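Local coordinates for protein geranyltranstransferase (Stenotrophomonas maltophilia, PDB 7LBJ) that probably makes farnesyl diphosphate or a longer prenyl diphosphate, with magnesium as cofactor, at residues A[56-69]-A[190-204]. Numbering follows the deposited sequence.
Sequences RPLLVYASGHLFGT and LIRAAVRMGALCGQA
Val195 O is gripped twice. It takes the helical bond from Ala199 N and, in the Ser63 conformer described, a second one from Ser63 OG of the facing helix, at 2.8 Å. The Ser63 hydroxyl lies in the carbonyl plane, on a lone pair, with a C=O...OG angle of 134°. The Ser63 torsion (chi1 -176°) turns OG away from its own backbone N and across to the other helix. In this conformer the buried hydroxyl is satisfied. Next to it the backbones come very close: Val60 CA and Gly198 CA are 4.3 Å apart. Gly198, with no side chain, lets its CA lie against Val60 O. Two CA-H...O contacts run here, Gly198 CA to Val60 O and Gly64 CA to Gly198 O, both 3.5 Å. The axes of 56-65 and 190-201 approach to 7.1 Å, with a crossing angle of -36°. Toward Arg56, Ala194 CB packs against Val60 CG2 and Leu59 CB, and Leu59 CD2 meets Val195 CG2 at 3.8 Å. The extended Arg56 chain crosses Leu190 at about a right angle, CD against CD2. At the other end, Phe67 CZ touches Ala204 CB at 3.4 Å, and Phe67 CE2 meets Ala199 CA and CB. Each segment has a Schellman motif here, with Gly68 and Gln203 at positive phi. The contact joins helices 55-65 and 176-201 of the mainly helical polyprenyl synthase fold. Helix 75-92 touches Arg56 and Met197, helix 206-233 covers Val195 and Ala199, and helix 11-29 packs on Leu58 and Tyr61.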
loop_
_atom_site.group_PDB
_atom_site.type_symbol
_atom_site.label_atom_id
_atom_site.label_comp_id
_atom_site.label_asym_id
_atom_site.label_seq_id
_atom_site.Cartn_x
_atom_site.Cartn_y
_atom_site.Cartn_z
ATOM N N ARG A 56 -11.063 0.500 14.828
ATOM C CA ARG A 56 -9.599 0.466 14.810
ATOM C C ARG A 56 -8.973 1.783 15.269
ATOM O O ARG A 56 -8.039 1.748 16.092
ATOM C CB ARG A 56 -9.143 -0.001 13.422
ATOM C CG ARG A 56 -9.608 -1.462 13.193
ATOM C CD ARG A 56 -9.602 -1.866 11.714
ATOM N NE ARG A 56 -10.145 -3.202 11.544
ATOM C CZ ARG A 56 -11.438 -3.493 11.574
ATOM N NH1 ARG A 56 -12.359 -2.548 11.743
ATOM N NH2 ARG A 56 -11.819 -4.759 11.425
ATOM N N PRO A 57 -9.410 2.956 14.816
ATOM C CA PRO A 57 -8.921 4.191 15.461
ATOM C C PRO A 57 -9.147 4.216 16.965
ATOM O O PRO A 57 -8.263 4.644 17.723
ATOM C CB PRO A 57 -9.737 5.292 14.769
ATOM C CG PRO A 57 -10.081 4.725 13.460
ATOM C CD PRO A 57 -10.261 3.244 13.651
ATOM N N LEU A 58 -10.322 3.774 17.419
ATOM C CA LEU A 58 -10.612 3.774 18.851
ATOM C C LEU A 58 -9.623 2.900 19.610
ATOM O O LEU A 58 -9.181 3.249 20.710
ATOM C CB LEU A 58 -12.041 3.302 19.103
ATOM C CG LEU A 58 -13.152 4.279 18.731
ATOM C CD1 LEU A 58 -14.496 3.655 19.013
ATOM C CD2 LEU A 58 -12.982 5.569 19.515
ATOM N N LEU A 59 -9.254 1.762 19.033
ATOM C CA LEU A 59 -8.262 0.919 19.686
ATOM C C LEU A 59 -6.911 1.626 19.794
ATOM O O LEU A 59 -6.223 1.494 20.810
ATOM C CB LEU A 59 -8.116 -0.401 18.936
ATOM C CG LEU A 59 -9.278 -1.390 19.102
ATOM C CD1 LEU A 59 -9.224 -2.413 17.967
ATOM C CD2 LEU A 59 -9.206 -2.111 20.473
ATOM N N VAL A 60 -6.498 2.360 18.751
ATOM C CA VAL A 60 -5.244 3.114 18.835
ATOM C C VAL A 60 -5.316 4.136 19.964
ATOM O O VAL A 60 -4.420 4.229 20.813
ATOM C CB VAL A 60 -4.925 3.801 17.487
ATOM C CG1 VAL A 60 -3.714 4.730 17.639
ATOM C CG2 VAL A 60 -4.656 2.748 16.390
ATOM N N TYR A 61 -6.380 4.937 19.981
ATOM C CA TYR A 61 -6.483 5.963 21.010
ATOM C C TYR A 61 -6.590 5.341 22.401
ATOM O O TYR A 61 -5.976 5.832 23.355
ATOM C CB TYR A 61 -7.688 6.848 20.740
ATOM C CG TYR A 61 -7.568 7.785 19.550
ATOM C CD1 TYR A 61 -6.557 8.752 19.488
ATOM C CD2 TYR A 61 -8.509 7.745 18.521
ATOM C CE1 TYR A 61 -6.481 9.655 18.398
ATOM C CE2 TYR A 61 -8.448 8.653 17.430
ATOM C CZ TYR A 61 -7.435 9.587 17.378
ATOM O OH TYR A 61 -7.389 10.466 16.312
ATOM N N ALA A 62 -7.386 4.275 22.534
ATOM C CA ALA A 62 -7.630 3.680 23.848
ATOM C C ALA A 62 -6.368 3.019 24.376
ATOM O O ALA A 62 -6.099 3.039 25.583
ATOM C CB ALA A 62 -8.764 2.652 23.775
ATOM N N SER A 63 -5.588 2.422 23.480
ATOM C CA SER A 63 -4.311 1.839 23.877
ATOM C C SER A 63 -3.334 2.929 24.299
ATOM O O SER A 63 -2.668 2.815 25.335
ATOM C CB SER A 63 -3.743 1.006 22.726
ATOM O OG SER A 63 -2.547 0.339 23.089
ATOM N N GLY A 64 -3.233 3.996 23.502
ATOM C CA GLY A 64 -2.386 5.103 23.910
ATOM C C GLY A 64 -2.858 5.709 25.213
ATOM O O GLY A 64 -2.047 6.187 26.017
ATOM N N HIS A 65 -4.174 5.672 25.449
ATOM C CA HIS A 65 -4.753 6.282 26.644
ATOM C C HIS A 65 -4.265 5.596 27.914
ATOM O O HIS A 65 -4.178 6.239 28.976
ATOM C CB HIS A 65 -6.285 6.227 26.534
ATOM C CG HIS A 65 -7.009 6.928 27.640
ATOM N ND1 HIS A 65 -7.029 8.299 27.761
ATOM C CD2 HIS A 65 -7.752 6.446 28.665
ATOM C CE1 HIS A 65 -7.752 8.634 28.818
ATOM N NE2 HIS A 65 -8.203 7.527 29.384
ATOM N N LEU A 66 -3.953 4.297 27.831
ATOM C CA LEU A 66 -3.407 3.567 28.973
ATOM C C LEU A 66 -2.174 4.242 29.547
ATOM O O LEU A 66 -1.906 4.138 30.748
ATOM C CB LEU A 66 -3.002 2.157 28.555
ATOM C CG LEU A 66 -3.959 0.999 28.406
ATOM C CD1 LEU A 66 -3.117 -0.195 27.916
ATOM C CD2 LEU A 66 -4.586 0.701 29.752
ATOM N N PHE A 67 -1.393 4.896 28.693
ATOM C CA PHE A 67 -0.132 5.511 29.071
ATOM C C PHE A 67 -0.248 7.014 29.225
ATOM O O PHE A 67 0.769 7.681 29.439
ATOM C CB PHE A 67 0.925 5.168 28.026
ATOM C CG PHE A 67 1.001 3.701 27.736
ATOM C CD1 PHE A 67 1.799 2.878 28.515
ATOM C CD2 PHE A 67 0.242 3.136 26.724
ATOM C CE1 PHE A 67 1.862 1.530 28.278
ATOM C CE2 PHE A 67 0.298 1.769 26.487
ATOM C CZ PHE A 67 1.100 0.977 27.262
ATOM N N GLY A 68 -1.454 7.562 29.116
ATOM C CA GLY A 68 -1.628 8.996 29.223
ATOM C C GLY A 68 -1.208 9.762 27.994
ATOM O O GLY A 68 -0.987 10.974 28.076
ATOM N N THR A 69 -1.099 9.092 26.854
ATOM C CA THR A 69 -0.591 9.714 25.644
ATOM C C THR A 69 -1.609 10.687 25.069
ATOM O O THR A 69 -2.807 10.404 25.025
ATOM C CB THR A 69 -0.259 8.635 24.624
ATOM O OG1 THR A 69 0.715 7.772 25.209
ATOM C CG2 THR A 69 0.300 9.235 23.336
ATOM N N LEU A 190 -4.863 -6.783 11.786
ATOM C CA LEU A 190 -4.950 -5.319 11.806
ATOM C C LEU A 190 -5.510 -4.807 13.127
ATOM O O LEU A 190 -5.141 -3.714 13.570
ATOM C CB LEU A 190 -5.799 -4.828 10.641
ATOM C CG LEU A 190 -5.985 -3.321 10.470
ATOM C CD1 LEU A 190 -4.625 -2.661 10.187
ATOM C CD2 LEU A 190 -6.965 -3.093 9.318
ATOM N N ILE A 191 -6.384 -5.582 13.774
ATOM C CA ILE A 191 -6.855 -5.216 15.103
ATOM C C ILE A 191 -5.712 -5.250 16.112
ATOM O O ILE A 191 -5.581 -4.341 16.950
ATOM C CB ILE A 191 -8.030 -6.127 15.500
ATOM C CG1 ILE A 191 -9.291 -5.608 14.799
ATOM C CG2 ILE A 191 -8.209 -6.159 17.019
ATOM C CD1 ILE A 191 -10.478 -6.611 14.805
ATOM N N ARG A 192 -4.856 -6.280 16.048
ATOM C CA ARG A 192 -3.675 -6.300 16.912
ATOM C C ARG A 192 -2.717 -5.166 16.563
ATOM O O ARG A 192 -2.102 -4.575 17.454
ATOM C CB ARG A 192 -2.959 -7.646 16.821
ATOM C CG ARG A 192 -3.764 -8.788 17.453
ATOM C CD ARG A 192 -3.261 -10.120 16.948
ATOM N NE ARG A 192 -1.888 -10.379 17.380
ATOM C CZ ARG A 192 -1.205 -11.466 17.052
ATOM N NH1 ARG A 192 -1.725 -12.392 16.260
ATOM N NH2 ARG A 192 0.028 -11.630 17.528
ATOM N N ALA A 193 -2.580 -4.837 15.275
ATOM C CA ALA A 193 -1.713 -3.713 14.912
ATOM C C ALA A 193 -2.204 -2.416 15.532
ATOM O O ALA A 193 -1.398 -1.592 15.983
ATOM C CB ALA A 193 -1.619 -3.558 13.389
ATOM N N ALA A 194 -3.522 -2.205 15.555
ATOM C CA ALA A 194 -4.038 -0.958 16.103
ATOM C C ALA A 194 -3.653 -0.824 17.568
ATOM O O ALA A 194 -3.134 0.216 17.989
ATOM C CB ALA A 194 -5.554 -0.878 15.933
ATOM N N VAL A 195 -3.846 -1.892 18.348
ATOM C CA VAL A 195 -3.474 -1.843 19.763
ATOM C C VAL A 195 -1.965 -1.675 19.916
ATOM O O VAL A 195 -1.494 -0.902 20.759
ATOM C CB VAL A 195 -3.988 -3.102 20.479
ATOM C CG1 VAL A 195 -3.369 -3.233 21.901
ATOM C CG2 VAL A 195 -5.540 -3.071 20.515
ATOM N N ARG A 196 -1.178 -2.399 19.112
ATOM C CA ARG A 196 0.275 -2.293 19.244
ATOM C C ARG A 196 0.756 -0.883 18.931
ATOM O O ARG A 196 1.650 -0.360 19.613
ATOM C CB ARG A 196 0.964 -3.312 18.332
ATOM C CG ARG A 196 2.473 -3.167 18.329
ATOM C CD ARG A 196 3.137 -4.240 17.451
ATOM N NE ARG A 196 4.555 -3.952 17.277
ATOM C CZ ARG A 196 5.493 -4.277 18.151
ATOM N NH1 ARG A 196 5.207 -4.958 19.252
ATOM N NH2 ARG A 196 6.756 -3.929 17.906
ATOM N N MET A 197 0.199 -0.257 17.885
ATOM C CA MET A 197 0.671 1.072 17.495
ATOM C C MET A 197 0.336 2.112 18.544
ATOM O O MET A 197 1.170 2.972 18.855
ATOM C CB MET A 197 0.100 1.461 16.131
ATOM C CG MET A 197 0.661 0.525 15.027
ATOM S SD MET A 197 -0.313 0.541 13.505
ATOM C CE MET A 197 0.388 2.003 12.870
ATOM N N GLY A 198 -0.881 2.058 19.100
ATOM C CA GLY A 198 -1.212 2.973 20.181
ATOM C C GLY A 198 -0.264 2.834 21.352
ATOM O O GLY A 198 0.165 3.830 21.939
ATOM N N ALA A 199 0.096 1.592 21.688
ATOM C CA ALA A 199 0.988 1.363 22.816
ATOM C C ALA A 199 2.410 1.785 22.481
ATOM O O ALA A 199 3.117 2.320 23.341
ATOM C CB ALA A 199 0.948 -0.110 23.233
ATOM N N LEU A 200 2.847 1.558 21.230
ATOM C CA LEU A 200 4.158 2.067 20.823
ATOM C C LEU A 200 4.215 3.583 20.949
ATOM O O LEU A 200 5.216 4.138 21.419
ATOM C CB LEU A 200 4.469 1.654 19.389
ATOM C CG LEU A 200 4.848 0.195 19.187
ATOM C CD1 LEU A 200 4.932 -0.087 17.691
ATOM C CD2 LEU A 200 6.186 -0.073 19.863
ATOM N N CYS A 201 3.152 4.276 20.533
ATOM C CA CYS A 201 3.171 5.732 20.659
ATOM C C CYS A 201 3.157 6.146 22.126
ATOM O O CYS A 201 3.652 7.227 22.471
ATOM C CB CYS A 201 2.000 6.353 19.897
ATOM S SG CYS A 201 2.104 6.193 18.105
ATOM N N GLY A 202 2.596 5.305 22.993
ATOM C CA GLY A 202 2.654 5.461 24.432
ATOM C C GLY A 202 3.969 5.051 25.061
ATOM O O GLY A 202 4.115 5.132 26.284
ATOM N N GLN A 203 4.928 4.601 24.246
ATOM C CA GLN A 203 6.260 4.198 24.692
ATOM C C GLN A 203 6.212 2.970 25.594
ATOM O O GLN A 203 7.025 2.825 26.510
ATOM C CB GLN A 203 6.996 5.358 25.373
ATOM C CG GLN A 203 6.972 6.604 24.502
ATOM C CD GLN A 203 7.729 7.784 25.072
ATOM O OE1 GLN A 203 8.738 7.631 25.752
ATOM N NE2 GLN A 203 7.253 8.977 24.766
ATOM N N ALA A 204 5.273 2.068 25.327
ATOM C CA ALA A 204 5.195 0.817 26.072
ATOM C C ALA A 204 6.430 -0.038 25.832
ATOM O O ALA A 204 7.017 -0.020 24.747
ATOM C CB ALA A 204 3.962 0.025 25.641
#